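Local coordinates for malonyl coenzyme A-acyl carrier protein transacylase (Helicobacter pylori, PDB 2H1Y) that probably catalyses transfer of the malonyl group from malonyl-CoA to holo acyl carrier protein, giving malonyl-ACP and free CoA, at residues K31-G36 and I302-N307; E42-A47 and S80-Q85; L148-E153 and M195-V200; L224-L229 and K251-L256; S272-V277 and R295-P300. All coordinates share one frame; numbering follows the deposited sequence.

Contact 1: K31-G36 and I302-N307; sequences KSFYEG and ISVGDN
A chi1 of 172° sets Ser32 OG anti to its backbone N, where it meets Asn307 N; Phe33 CG stands beside its own N (chi1 -78°), and the ring lies against the turn at 304-306. The hydroxyl accepts a hydrogen bond from Asn307 N, 3.0 Å from Ser32 OG and fairly straight at 160°. Asn307 opens helix 307-320, where the N-H groups of the first turn have no carbonyl one turn earlier to bond, and a short hydroxyl side chain from another helix suits such a donor. Asp306 stands at the N-cap position, but its side chain makes no capping bond. Within 302-307 the flat Phe33 ring packs mainly against peptide groups, with Val304 CG1 a looser neighbour. Gly305 O lies over one face, offset toward the rim, Gly305 C comes 3.5 Å from Phe33 CZ, and Val304 O sits at the ring edge, in plane. Asp306 O approaches obliquely, 3.3 Å from Phe33 CE2. Beyond the turn, Phe33 also packs on Val79, Ile82, Ala83 and Leu86 of helix 69-90, while Ile302 and Val304 are backbone-paired with strand 279-283 at one edge of the large sheet.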
# COMPACT_ATOMS: atom_id res chain seq x y z
N LYS A 31 -5.53 -15.11 -8.69
CA LYS A 31 -5.93 -16.34 -9.36
C LYS A 31 -7.44 -16.56 -9.29
O LYS A 31 -8.11 -16.68 -10.32
CB LYS A 31 -5.17 -17.54 -8.78
CG LYS A 31 -5.06 -18.77 -9.70
CD LYS A 31 -3.75 -19.54 -9.44
CE LYS A 31 -3.78 -21.00 -9.94
NZ LYS A 31 -4.21 -21.10 -11.37
N SER A 32 -7.96 -16.58 -8.06
CA SER A 32 -9.38 -16.80 -7.80
C SER A 32 -10.27 -15.85 -8.60
O SER A 32 -11.26 -16.29 -9.20
CB SER A 32 -9.66 -16.71 -6.31
OG SER A 32 -11.04 -16.75 -6.04
N PHE A 33 -9.90 -14.57 -8.62
CA PHE A 33 -10.66 -13.57 -9.38
C PHE A 33 -10.70 -13.94 -10.86
O PHE A 33 -11.79 -14.06 -11.46
CB PHE A 33 -10.03 -12.18 -9.25
CG PHE A 33 -10.32 -11.47 -7.95
CD1 PHE A 33 -9.39 -10.58 -7.42
CD2 PHE A 33 -11.52 -11.69 -7.26
CE1 PHE A 33 -9.64 -9.91 -6.22
CE2 PHE A 33 -11.78 -11.01 -6.05
CZ PHE A 33 -10.84 -10.12 -5.54
N TYR A 34 -9.50 -14.10 -11.42
CA TYR A 34 -9.26 -14.41 -12.82
C TYR A 34 -10.17 -15.50 -13.36
O TYR A 34 -10.75 -15.34 -14.43
CB TYR A 34 -7.80 -14.83 -13.00
CG TYR A 34 -7.39 -15.11 -14.43
CD1 TYR A 34 -7.30 -16.43 -14.92
CD2 TYR A 34 -7.06 -14.07 -15.30
CE1 TYR A 34 -6.91 -16.68 -16.24
CE2 TYR A 34 -6.67 -14.31 -16.61
CZ TYR A 34 -6.60 -15.62 -17.07
OH TYR A 34 -6.20 -15.84 -18.37
N GLU A 35 -10.28 -16.60 -12.61
CA GLU A 35 -11.05 -17.77 -13.04
C GLU A 35 -12.55 -17.64 -12.86
O GLU A 35 -13.31 -18.24 -13.61
CB GLU A 35 -10.56 -19.03 -12.35
CG GLU A 35 -9.51 -19.74 -13.16
CD GLU A 35 -8.38 -20.31 -12.31
OE1 GLU A 35 -8.57 -20.43 -11.07
OE2 GLU A 35 -7.31 -20.63 -12.89
N GLY A 36 -12.98 -16.86 -11.87
CA GLY A 36 -14.41 -16.69 -11.62
C GLY A 36 -15.09 -15.57 -12.41
O GLY A 36 -16.32 -15.51 -12.48
N ILE A 302 -13.43 -6.91 6.31
CA ILE A 302 -13.59 -8.02 5.38
C ILE A 302 -12.50 -7.86 4.34
O ILE A 302 -12.36 -6.78 3.75
CB ILE A 302 -14.96 -7.96 4.68
CG1 ILE A 302 -16.07 -8.06 5.70
CG2 ILE A 302 -15.07 -9.07 3.61
CD1 ILE A 302 -17.07 -6.99 5.56
N SER A 303 -11.72 -8.90 4.12
CA SER A 303 -10.68 -8.84 3.10
C SER A 303 -11.25 -9.36 1.80
O SER A 303 -11.87 -10.40 1.75
CB SER A 303 -9.38 -9.55 3.51
OG SER A 303 -9.62 -10.72 4.28
N VAL A 304 -11.07 -8.59 0.74
CA VAL A 304 -11.61 -8.92 -0.57
C VAL A 304 -10.44 -9.18 -1.51
O VAL A 304 -9.99 -8.29 -2.25
CB VAL A 304 -12.48 -7.77 -1.12
CG1 VAL A 304 -13.21 -8.19 -2.39
CG2 VAL A 304 -13.47 -7.28 -0.04
N GLY A 305 -9.91 -10.40 -1.45
CA GLY A 305 -8.85 -10.80 -2.36
C GLY A 305 -9.22 -12.03 -3.16
O GLY A 305 -8.50 -12.42 -4.09
N ASP A 306 -10.38 -12.60 -2.82
CA ASP A 306 -10.81 -13.95 -3.18
C ASP A 306 -12.18 -13.80 -3.75
O ASP A 306 -12.84 -12.80 -3.48
CB ASP A 306 -11.03 -14.78 -1.91
CG ASP A 306 -9.79 -15.48 -1.44
OD1 ASP A 306 -9.00 -15.96 -2.28
OD2 ASP A 306 -9.62 -15.58 -0.21
N ASN A 307 -12.66 -14.81 -4.46
CA ASN A 307 -14.08 -14.87 -4.75
C ASN A 307 -14.92 -15.03 -3.47
O ASN A 307 -16.04 -14.51 -3.37
CB ASN A 307 -14.39 -15.98 -5.75
CG ASN A 307 -15.79 -15.84 -6.35
OD1 ASN A 307 -16.43 -14.77 -6.24
ND2 ASN A 307 -16.27 -16.91 -6.99

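Contact 2: E42-A47 and S80-Q85; sequences ELFERA and SYIAYQ
Leu43 reaches across from helix 38-51 and sets its forked end against Tyr81 and Ile82 of helix 69-90. The two helices form an antiparallel pair in the acyltransferase domain, with the axes of the short segments 11.1 Å apart and their directions 147° from each other. At that spacing the backbones stay apart and no hydrogen bond spans the gap, so branched and aromatic side chains have to fill it. The two methyls of Leu43 divide the work. CD1 touches Ile82 CG1 at 3.7 Å and also lies at the edge of the Tyr81 ring, in its plane. CD2 approaches the same ring obliquely, 3.6 Å from Tyr81 CE1. Leu43 and Ile82 slide past each other in opposite directions, whereas Leu43 crosses Tyr81 at about a right angle. One face of the tyrosine ring carries Gln85 OE1, offset toward the rim, from one turn further along the same helix, and the aliphatic CG of Gln85 borders Leu43 more loosely. Phe119 of helix 119-137 packs on both Leu43 and Tyr81. Phe44, a large flat residue suited to a buried helix junction, also packs with Tyr34 and Phe60. In Ile82, chi2 (169°) carries CD1 out, where it meets Phe44 CE1 obliquely at 3.8 Å, the two side chains crossing at about a right angle.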
# COMPACT_ATOMS: atom_id res chain seq x y z
N GLU A 42 -10.10 -9.93 -18.37
CA GLU A 42 -9.87 -8.85 -19.30
C GLU A 42 -8.83 -7.84 -18.79
O GLU A 42 -8.04 -7.29 -19.56
CB GLU A 42 -11.19 -8.18 -19.61
CG GLU A 42 -11.14 -7.06 -20.62
CD GLU A 42 -12.49 -6.38 -20.73
OE1 GLU A 42 -12.52 -5.17 -21.05
OE2 GLU A 42 -13.51 -7.06 -20.48
N LEU A 43 -8.82 -7.62 -17.48
CA LEU A 43 -7.92 -6.63 -16.93
C LEU A 43 -6.50 -7.18 -16.87
O LEU A 43 -5.54 -6.43 -17.07
CB LEU A 43 -8.42 -6.12 -15.57
CG LEU A 43 -9.74 -5.33 -15.59
CD1 LEU A 43 -10.44 -5.43 -14.25
CD2 LEU A 43 -9.56 -3.86 -16.01
N PHE A 44 -6.38 -8.48 -16.65
CA PHE A 44 -5.08 -9.15 -16.77
C PHE A 44 -4.46 -8.97 -18.16
O PHE A 44 -3.26 -8.67 -18.27
CB PHE A 44 -5.17 -10.63 -16.39
CG PHE A 44 -4.83 -10.90 -14.96
CD1 PHE A 44 -5.83 -11.03 -14.00
CD2 PHE A 44 -3.51 -10.97 -14.55
CE1 PHE A 44 -5.52 -11.25 -12.68
CE2 PHE A 44 -3.18 -11.20 -13.24
CZ PHE A 44 -4.18 -11.34 -12.30
N GLU A 45 -5.27 -9.13 -19.21
CA GLU A 45 -4.82 -8.92 -20.59
C GLU A 45 -4.38 -7.49 -20.81
O GLU A 45 -3.25 -7.24 -21.23
CB GLU A 45 -5.90 -9.31 -21.60
CG GLU A 45 -5.54 -10.47 -22.55
CD GLU A 45 -5.13 -11.77 -21.85
OE1 GLU A 45 -4.72 -12.70 -22.57
OE2 GLU A 45 -5.20 -11.90 -20.60
N ARG A 46 -5.29 -6.56 -20.51
CA ARG A 46 -5.00 -5.13 -20.58
C ARG A 46 -3.70 -4.79 -19.86
O ARG A 46 -2.87 -4.01 -20.39
CB ARG A 46 -6.15 -4.32 -19.98
CG ARG A 46 -7.33 -4.12 -20.91
CD ARG A 46 -7.80 -2.69 -20.77
NE ARG A 46 -9.07 -2.56 -20.06
CZ ARG A 46 -9.46 -1.47 -19.40
NH1 ARG A 46 -8.66 -0.41 -19.32
NH2 ARG A 46 -10.64 -1.45 -18.80
N ALA A 47 -3.51 -5.37 -18.68
CA ALA A 47 -2.29 -5.21 -17.89
C ALA A 47 -1.05 -5.78 -18.60
O ALA A 47 -0.03 -5.09 -18.72
CB ALA A 47 -2.45 -5.83 -16.49
N SER A 80 -5.94 -5.15 -6.32
CA SER A 80 -6.79 -4.11 -5.71
C SER A 80 -7.83 -3.56 -6.70
O SER A 80 -9.01 -3.47 -6.36
CB SER A 80 -5.95 -2.97 -5.16
OG SER A 80 -5.23 -3.39 -4.02
N TYR A 81 -7.38 -3.24 -7.91
CA TYR A 81 -8.24 -2.69 -8.97
C TYR A 81 -9.37 -3.65 -9.26
O TYR A 81 -10.52 -3.25 -9.29
CB TYR A 81 -7.46 -2.39 -10.25
CG TYR A 81 -8.26 -1.63 -11.28
CD1 TYR A 81 -9.00 -2.31 -12.26
CD2 TYR A 81 -8.30 -0.22 -11.28
CE1 TYR A 81 -9.74 -1.64 -13.19
CE2 TYR A 81 -9.05 0.48 -12.22
CZ TYR A 81 -9.77 -0.24 -13.18
OH TYR A 81 -10.53 0.41 -14.14
N ILE A 82 -9.02 -4.92 -9.48
CA ILE A 82 -9.99 -5.96 -9.82
C ILE A 82 -10.99 -6.18 -8.68
O ILE A 82 -12.21 -6.18 -8.90
CB ILE A 82 -9.32 -7.30 -10.25
CG1 ILE A 82 -8.58 -7.11 -11.57
CG2 ILE A 82 -10.36 -8.40 -10.38
CD1 ILE A 82 -7.68 -8.24 -11.97
N ALA A 83 -10.47 -6.36 -7.47
CA ALA A 83 -11.30 -6.41 -6.27
C ALA A 83 -12.32 -5.28 -6.26
O ALA A 83 -13.51 -5.51 -5.98
CB ALA A 83 -10.44 -6.34 -5.02
N TYR A 84 -11.87 -4.06 -6.57
CA TYR A 84 -12.76 -2.89 -6.56
C TYR A 84 -13.88 -2.95 -7.63
O TYR A 84 -15.05 -2.74 -7.31
CB TYR A 84 -11.96 -1.60 -6.71
CG TYR A 84 -12.84 -0.37 -6.61
CD1 TYR A 84 -13.64 0.05 -7.69
CD2 TYR A 84 -12.86 0.39 -5.44
CE1 TYR A 84 -14.44 1.19 -7.60
CE2 TYR A 84 -13.63 1.52 -5.34
CZ TYR A 84 -14.43 1.91 -6.42
OH TYR A 84 -15.20 3.03 -6.28
N GLN A 85 -13.50 -3.23 -8.87
CA GLN A 85 -14.46 -3.39 -9.98
C GLN A 85 -15.53 -4.46 -9.74
O GLN A 85 -16.73 -4.20 -9.85
CB GLN A 85 -13.71 -3.73 -11.28
CG GLN A 85 -12.76 -2.65 -11.78
CD GLN A 85 -13.37 -1.24 -11.72
OE1 GLN A 85 -12.70 -0.31 -11.30
NE2 GLN A 85 -14.63 -1.10 -12.12

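Contact 3: L148-E153 and M195-V200; sequences LGVSEE and MGAKRV
Leu148 O takes a hydrogen bond from Lys198 N, 2.9 Å away and nearly along the C=O axis, and a CA-H...O contact from Ala197 CA, 3.4 Å from the same oxygen. Leu148 N points to Arg199 O at 3.1 Å, but this bond is bent to 133° and weak. Beside it Leu148 CB and Arg199 CB meet at 4.0 Å, and Leu148 CD1 lies oblique to the Arg199 guanidinium. Strands 142-148 and 199-202 are antiparallel neighbours in the four-stranded sheet of the small subdomain, whose beta-alpha-beta-beta-alpha-beta order is that of a ferredoxin-like fold. Glycine suits both turns. Gly149 leaves the strand with positive phi (96°), and Gly196 ends helix 189-195 in a Schellman motif, again with positive phi; a side chain at either would press on the preceding carbonyl oxygen. Val150 spreads its two methyls, CG1 meeting Met195 CE at 3.9 Å and CG2 lying against Ala197 CB at 3.8 Å. The flexible Met195 crosses Val150 at about a right angle, bending at chi3 (74°), and also packs on Ser154 and Leu158 of helix 152-160. The long Lys198 folds back so that NZ comes 3.7 Å from Gly149 CA. The hydrogen bonds across the contact join main-chain atoms and so depend on the path of the backbone.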
# COMPACT_ATOMS: atom_id res chain seq x y z
N LEU A 148 9.68 -5.06 16.49
CA LEU A 148 8.44 -5.37 17.20
C LEU A 148 8.58 -5.14 18.69
O LEU A 148 9.46 -5.70 19.33
CB LEU A 148 8.05 -6.82 16.95
CG LEU A 148 6.59 -7.07 16.57
CD1 LEU A 148 6.52 -7.42 15.06
CD2 LEU A 148 6.03 -8.20 17.43
N GLY A 149 7.72 -4.30 19.24
CA GLY A 149 7.67 -4.11 20.68
C GLY A 149 8.43 -2.95 21.29
O GLY A 149 8.40 -2.77 22.51
N VAL A 150 9.12 -2.17 20.47
CA VAL A 150 9.72 -0.92 20.96
C VAL A 150 8.82 0.27 20.61
O VAL A 150 8.24 0.33 19.51
CB VAL A 150 11.12 -0.67 20.41
CG1 VAL A 150 11.74 0.57 21.07
CG2 VAL A 150 12.00 -1.89 20.63
N SER A 151 8.71 1.20 21.55
CA SER A 151 7.84 2.36 21.42
C SER A 151 8.12 3.21 20.17
O SER A 151 9.27 3.40 19.77
CB SER A 151 7.99 3.23 22.66
OG SER A 151 7.07 4.29 22.62
N GLU A 152 7.06 3.73 19.56
CA GLU A 152 7.21 4.64 18.44
C GLU A 152 8.16 5.82 18.76
O GLU A 152 9.03 6.17 17.95
CB GLU A 152 5.82 5.13 18.00
CG GLU A 152 5.86 6.17 16.90
CD GLU A 152 4.67 7.12 16.91
OE1 GLU A 152 3.98 7.21 17.96
OE2 GLU A 152 4.43 7.79 15.86
N GLU A 153 8.02 6.41 19.95
CA GLU A 153 8.84 7.56 20.34
C GLU A 153 10.31 7.20 20.62
O GLU A 153 11.21 7.98 20.31
CB GLU A 153 8.23 8.36 21.51
CG GLU A 153 7.19 7.64 22.36
CD GLU A 153 5.81 7.46 21.66
OE1 GLU A 153 5.02 8.43 21.57
OE2 GLU A 153 5.53 6.32 21.21
N MET A 195 16.21 -2.47 24.48
CA MET A 195 15.07 -1.56 24.56
C MET A 195 13.75 -2.35 24.59
O MET A 195 12.68 -1.78 24.80
CB MET A 195 15.08 -0.59 23.37
CG MET A 195 16.23 0.41 23.34
SD MET A 195 16.19 1.50 21.86
CE MET A 195 14.84 2.59 22.28
N GLY A 196 13.84 -3.66 24.37
CA GLY A 196 12.68 -4.55 24.47
C GLY A 196 12.15 -5.12 23.17
O GLY A 196 11.03 -5.63 23.12
N ALA A 197 12.94 -5.03 22.10
CA ALA A 197 12.51 -5.61 20.83
C ALA A 197 12.34 -7.11 21.00
O ALA A 197 13.29 -7.82 21.31
CB ALA A 197 13.50 -5.30 19.73
N LYS A 198 11.12 -7.58 20.79
CA LYS A 198 10.79 -9.01 20.82
C LYS A 198 11.10 -9.73 19.50
O LYS A 198 11.16 -10.95 19.46
CB LYS A 198 9.33 -9.24 21.23
CG LYS A 198 8.82 -8.23 22.28
CD LYS A 198 7.78 -8.81 23.23
CE LYS A 198 6.45 -8.03 23.20
NZ LYS A 198 6.60 -6.54 23.31
N ARG A 199 11.32 -8.97 18.42
CA ARG A 199 11.57 -9.55 17.09
C ARG A 199 12.15 -8.51 16.14
O ARG A 199 11.65 -7.37 16.10
CB ARG A 199 10.26 -10.11 16.50
CG ARG A 199 10.42 -11.02 15.28
CD ARG A 199 9.22 -11.98 15.11
NE ARG A 199 8.05 -11.36 14.45
CZ ARG A 199 6.90 -11.98 14.19
NH1 ARG A 199 6.72 -13.25 14.53
NH2 ARG A 199 5.90 -11.33 13.59
N VAL A 200 13.17 -8.89 15.38
CA VAL A 200 13.74 -7.98 14.38
C VAL A 200 13.97 -8.67 13.02
O VAL A 200 14.98 -9.35 12.81
CB VAL A 200 15.02 -7.25 14.88
CG1 VAL A 200 15.50 -6.27 13.85
CG2 VAL A 200 14.77 -6.51 16.16

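Contact 4: L224-L229 and K251-L256; sequences LLEKSL and KAVELL
Aliphatic packing carries most of the contact, with Leu225 and Leu229 pressing on Ala252, Val253 and Leu256. Leu225 CD2 meets Leu256 CD1 at 3.6 Å, the two side chains crossing at about a right angle. The other methyl, Leu225 CD1, rests 3.7 Å from Val253 O, against the main chain. Leu229 sends CD1 to Val253 CG2 at 3.6 Å and to Ala252 CB at 4.0 Å. Val253 holds CG1 anti to its backbone N (chi1 173°), which leaves CG2 beside that N and facing the leucines. Helices 218-228 and 249-259 run as an antiparallel pair, 154° between the directions of the short segments and 9.4 Å between their axes. Compact Ala252 and beta-branched Val253 are consistent with this approach: the CA atoms of Leu225 and Val253 are 5.6 Å apart. Helix 105-116 backs the apolar layer, Val111 touching both Leu229 and Leu256, and Leu125 of helix 119-137 packs on Leu225. At the solvent-facing margin the interaction is of a mixed kind. In Glu226 chi2 (-62°) bends CD back, and OE2 lies 3.9 Å from Val253 CG2, a van der Waals contact of a carboxylate with a methyl. Outside the two segments, Lys249 NZ bonds to Glu226 O and Leu229 O, carbonyls at the C-terminal end of helix 218-228.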
# COMPACT_ATOMS: atom_id res chain seq x y z
N LEU A 224 5.68 12.78 -13.31
CA LEU A 224 4.80 11.70 -13.76
C LEU A 224 3.36 11.77 -13.21
O LEU A 224 2.40 11.42 -13.91
CB LEU A 224 5.45 10.35 -13.49
CG LEU A 224 6.53 9.92 -14.48
CD1 LEU A 224 6.53 8.40 -14.54
CD2 LEU A 224 6.36 10.50 -15.91
N LEU A 225 3.22 12.24 -11.97
CA LEU A 225 1.91 12.52 -11.35
C LEU A 225 1.11 13.63 -12.05
O LEU A 225 -0.10 13.49 -12.31
CB LEU A 225 2.09 12.87 -9.86
CG LEU A 225 2.47 11.72 -8.91
CD1 LEU A 225 3.20 12.22 -7.67
CD2 LEU A 225 1.22 10.95 -8.52
N GLU A 226 1.80 14.73 -12.35
CA GLU A 226 1.21 15.87 -13.06
C GLU A 226 0.70 15.47 -14.43
O GLU A 226 -0.39 15.85 -14.82
CB GLU A 226 2.22 17.02 -13.21
CG GLU A 226 1.91 18.21 -12.34
CD GLU A 226 0.59 18.83 -12.71
OE1 GLU A 226 0.29 18.89 -13.93
OE2 GLU A 226 -0.16 19.23 -11.80
N LYS A 227 1.49 14.67 -15.12
CA LYS A 227 1.16 14.21 -16.45
C LYS A 227 0.07 13.13 -16.43
O LYS A 227 -0.65 12.96 -17.41
CB LYS A 227 2.44 13.70 -17.12
CG LYS A 227 2.37 13.28 -18.55
CD LYS A 227 3.56 12.36 -18.84
CE LYS A 227 3.48 11.71 -20.21
NZ LYS A 227 3.94 10.29 -20.14
N SER A 228 -0.08 12.41 -15.31
CA SER A 228 -0.96 11.23 -15.27
C SER A 228 -2.31 11.39 -14.56
O SER A 228 -3.28 10.71 -14.91
CB SER A 228 -0.22 10.03 -14.68
OG SER A 228 0.73 9.52 -15.60
N LEU A 229 -2.35 12.27 -13.56
CA LEU A 229 -3.57 12.48 -12.78
C LEU A 229 -4.62 13.32 -13.48
O LEU A 229 -4.33 14.39 -14.03
CB LEU A 229 -3.25 13.11 -11.42
CG LEU A 229 -2.30 12.38 -10.48
CD1 LEU A 229 -1.83 13.33 -9.40
CD2 LEU A 229 -2.97 11.15 -9.88
N LYS A 251 -3.28 18.46 -4.67
CA LYS A 251 -2.97 17.82 -3.41
C LYS A 251 -2.40 16.41 -3.59
O LYS A 251 -1.34 16.09 -3.03
CB LYS A 251 -4.21 17.84 -2.52
CG LYS A 251 -4.37 19.14 -1.73
CD LYS A 251 -3.37 19.14 -0.57
CE LYS A 251 -3.32 20.45 0.17
NZ LYS A 251 -2.15 20.39 1.08
N ALA A 252 -3.07 15.58 -4.38
CA ALA A 252 -2.50 14.28 -4.73
C ALA A 252 -1.05 14.37 -5.22
O ALA A 252 -0.18 13.66 -4.71
CB ALA A 252 -3.38 13.56 -5.75
N VAL A 253 -0.78 15.26 -6.20
CA VAL A 253 0.58 15.48 -6.74
C VAL A 253 1.52 15.73 -5.59
O VAL A 253 2.54 15.06 -5.47
CB VAL A 253 0.70 16.68 -7.75
CG1 VAL A 253 2.18 16.95 -8.13
CG2 VAL A 253 -0.13 16.44 -9.02
N GLU A 254 1.15 16.69 -4.74
CA GLU A 254 1.94 17.06 -3.59
C GLU A 254 2.08 15.91 -2.58
O GLU A 254 3.18 15.61 -2.11
CB GLU A 254 1.31 18.29 -2.92
CG GLU A 254 2.03 18.73 -1.65
CD GLU A 254 1.28 19.79 -0.86
OE1 GLU A 254 0.44 20.52 -1.43
OE2 GLU A 254 1.54 19.89 0.36
N LEU A 255 0.97 15.26 -2.25
CA LEU A 255 0.98 14.28 -1.17
C LEU A 255 1.56 12.88 -1.53
O LEU A 255 2.25 12.27 -0.70
CB LEU A 255 -0.39 14.21 -0.48
CG LEU A 255 -0.63 15.51 0.31
CD1 LEU A 255 -2.07 15.70 0.68
CD2 LEU A 255 0.28 15.61 1.56
N LEU A 256 1.31 12.41 -2.76
CA LEU A 256 1.94 11.19 -3.24
C LEU A 256 3.44 11.39 -3.47
O LEU A 256 4.17 10.40 -3.54
CB LEU A 256 1.27 10.66 -4.51
CG LEU A 256 -0.13 10.04 -4.39
CD1 LEU A 256 -0.68 9.61 -5.74
CD2 LEU A 256 -0.17 8.85 -3.41

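Contact 5: S272-V277 and R295-P300; sequences SNNDRV and RLSNKP
An ST turn faces Asn274 across this contact: Ser297 OG accepts from Lys299 N at 3.0 Å, a nearly straight bond of 165°, and is also directed at Asn274 OD1. The modelled distance from Ser297 OG to Asn274 OD1, 2.4 Å, is very short, and the details of this bond are doubtful. Lys299 then crosses Asn274 obliquely, its CG 3.3 Å from Asn274 OD1. Two bends in the chain, at chi2 and chi4, turn the ammonium group back to 272-277. Lys299 NZ gives one bond of 2.8 Å to Asn274 O, tilted out of the carbonyl plane, and another of 2.7 Å to Val277 O, almost head-on to that carbonyl. Each loop leads into a strand, 279-283 and 301-304 respectively; these are parallel neighbours joined through helix 288-294 in a beta-alpha-beta crossover. A long, flexible lysine suits the task of linking two main-chain oxygens of a loop without regular structure. Asp275 OD1 lies 5.2 Å from Lys299 NZ, not in contact, though its charge may favour the ammonium group. Within 272-277, Arg276 NH1 bonds in plane to Asn273 OD1 at 3.0 Å, and the same guanidinium forms a salt bridge to Glu236.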
# COMPACT_ATOMS: atom_id res chain seq x y z
N SER A 272 -7.32 8.55 13.69
CA SER A 272 -8.04 9.78 13.37
C SER A 272 -9.34 9.55 12.57
O SER A 272 -10.10 10.47 12.34
CB SER A 272 -7.14 10.77 12.61
OG SER A 272 -5.90 10.98 13.29
N ASN A 273 -9.59 8.30 12.16
CA ASN A 273 -10.63 8.06 11.17
C ASN A 273 -11.55 6.91 11.50
O ASN A 273 -12.59 6.76 10.87
CB ASN A 273 -10.01 7.89 9.78
CG ASN A 273 -9.41 9.18 9.25
OD1 ASN A 273 -10.13 10.01 8.68
ND2 ASN A 273 -8.10 9.36 9.42
N ASN A 274 -11.17 6.13 12.51
CA ASN A 274 -11.92 4.95 12.95
C ASN A 274 -13.37 5.23 13.40
O ASN A 274 -14.25 4.36 13.27
CB ASN A 274 -11.14 4.22 14.05
CG ASN A 274 -11.79 2.90 14.45
OD1 ASN A 274 -11.69 1.91 13.74
ND2 ASN A 274 -12.47 2.90 15.59
N ASP A 275 -13.61 6.43 13.93
CA ASP A 275 -14.96 6.86 14.32
C ASP A 275 -15.94 7.14 13.18
O ASP A 275 -17.16 7.09 13.37
CB ASP A 275 -14.86 8.09 15.23
CG ASP A 275 -14.15 7.79 16.55
OD1 ASP A 275 -13.75 6.61 16.78
OD2 ASP A 275 -14.01 8.73 17.37
N ARG A 276 -15.42 7.43 11.99
CA ARG A 276 -16.29 7.84 10.87
C ARG A 276 -16.92 6.67 10.13
O ARG A 276 -17.73 6.88 9.22
CB ARG A 276 -15.52 8.74 9.89
CG ARG A 276 -14.56 9.76 10.55
CD ARG A 276 -13.60 10.32 9.52
NE ARG A 276 -14.33 10.79 8.35
CZ ARG A 276 -13.78 11.06 7.17
NH1 ARG A 276 -12.47 10.90 6.99
NH2 ARG A 276 -14.54 11.48 6.17
N VAL A 277 -16.57 5.44 10.48
CA VAL A 277 -17.15 4.25 9.80
C VAL A 277 -17.46 3.08 10.76
O VAL A 277 -17.01 3.08 11.90
CB VAL A 277 -16.25 3.73 8.64
CG1 VAL A 277 -16.04 4.78 7.58
CG2 VAL A 277 -14.93 3.29 9.18
N ARG A 295 -4.87 -4.61 16.10
CA ARG A 295 -4.23 -3.84 17.17
C ARG A 295 -4.68 -2.37 17.21
O ARG A 295 -4.31 -1.64 18.11
CB ARG A 295 -2.69 -3.88 17.05
CG ARG A 295 -2.05 -5.20 16.60
CD ARG A 295 -1.80 -6.19 17.75
NE ARG A 295 -2.85 -7.21 17.74
CZ ARG A 295 -3.88 -7.24 18.57
NH1 ARG A 295 -3.97 -6.33 19.54
NH2 ARG A 295 -4.80 -8.19 18.46
N LEU A 296 -5.48 -1.95 16.24
CA LEU A 296 -5.79 -0.53 16.06
C LEU A 296 -7.26 -0.13 16.16
O LEU A 296 -7.57 1.04 16.31
CB LEU A 296 -5.27 -0.08 14.69
CG LEU A 296 -3.77 0.08 14.58
CD1 LEU A 296 -3.39 0.15 13.11
CD2 LEU A 296 -3.30 1.31 15.38
N SER A 297 -8.16 -1.10 16.04
CA SER A 297 -9.58 -0.81 15.97
C SER A 297 -10.39 -2.04 16.30
O SER A 297 -9.91 -3.16 16.14
CB SER A 297 -9.93 -0.35 14.56
OG SER A 297 -11.33 -0.37 14.32
N ASN A 298 -11.62 -1.85 16.73
CA ASN A 298 -12.52 -2.98 17.01
C ASN A 298 -13.53 -3.23 15.92
O ASN A 298 -14.36 -4.13 16.05
CB ASN A 298 -13.21 -2.76 18.35
CG ASN A 298 -12.23 -2.60 19.46
OD1 ASN A 298 -11.38 -3.48 19.67
ND2 ASN A 298 -12.27 -1.45 20.14
N LYS A 299 -13.44 -2.43 14.86
CA LYS A 299 -14.32 -2.52 13.71
C LYS A 299 -13.82 -3.60 12.78
O LYS A 299 -12.62 -3.81 12.66
CB LYS A 299 -14.33 -1.19 12.98
CG LYS A 299 -14.45 0.02 13.89
CD LYS A 299 -15.83 0.12 14.48
CE LYS A 299 -15.99 1.41 15.30
NZ LYS A 299 -16.10 2.58 14.40
N PRO A 300 -14.74 -4.32 12.13
CA PRO A 300 -14.29 -5.41 11.27
C PRO A 300 -13.66 -4.94 9.96
O PRO A 300 -13.84 -3.78 9.52
CB PRO A 300 -15.59 -6.20 10.98
CG PRO A 300 -16.65 -5.62 11.91
CD PRO A 300 -16.22 -4.20 12.14

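Contact 1 opens near the N terminus at 31-36 and closes at 302-307, so the other four contacts all fall within its span. These four follow in series, and none cross. Contact 2 closes the first short loop, joining helices 38-51 and 69-90; it touches contact 1 by side-chain packing. Contact 3 closes a loop that includes strands 165-172 and 175-179 and helices of the small subdomain, joining strands 142-148 and 199-202, its centre about 38 Å from that of contact 2. Contact 4 pairs helices 218-228 and 249-259, and contact 5 ties the loops before strands 279-283 and 301-304, the second running on into contact 1.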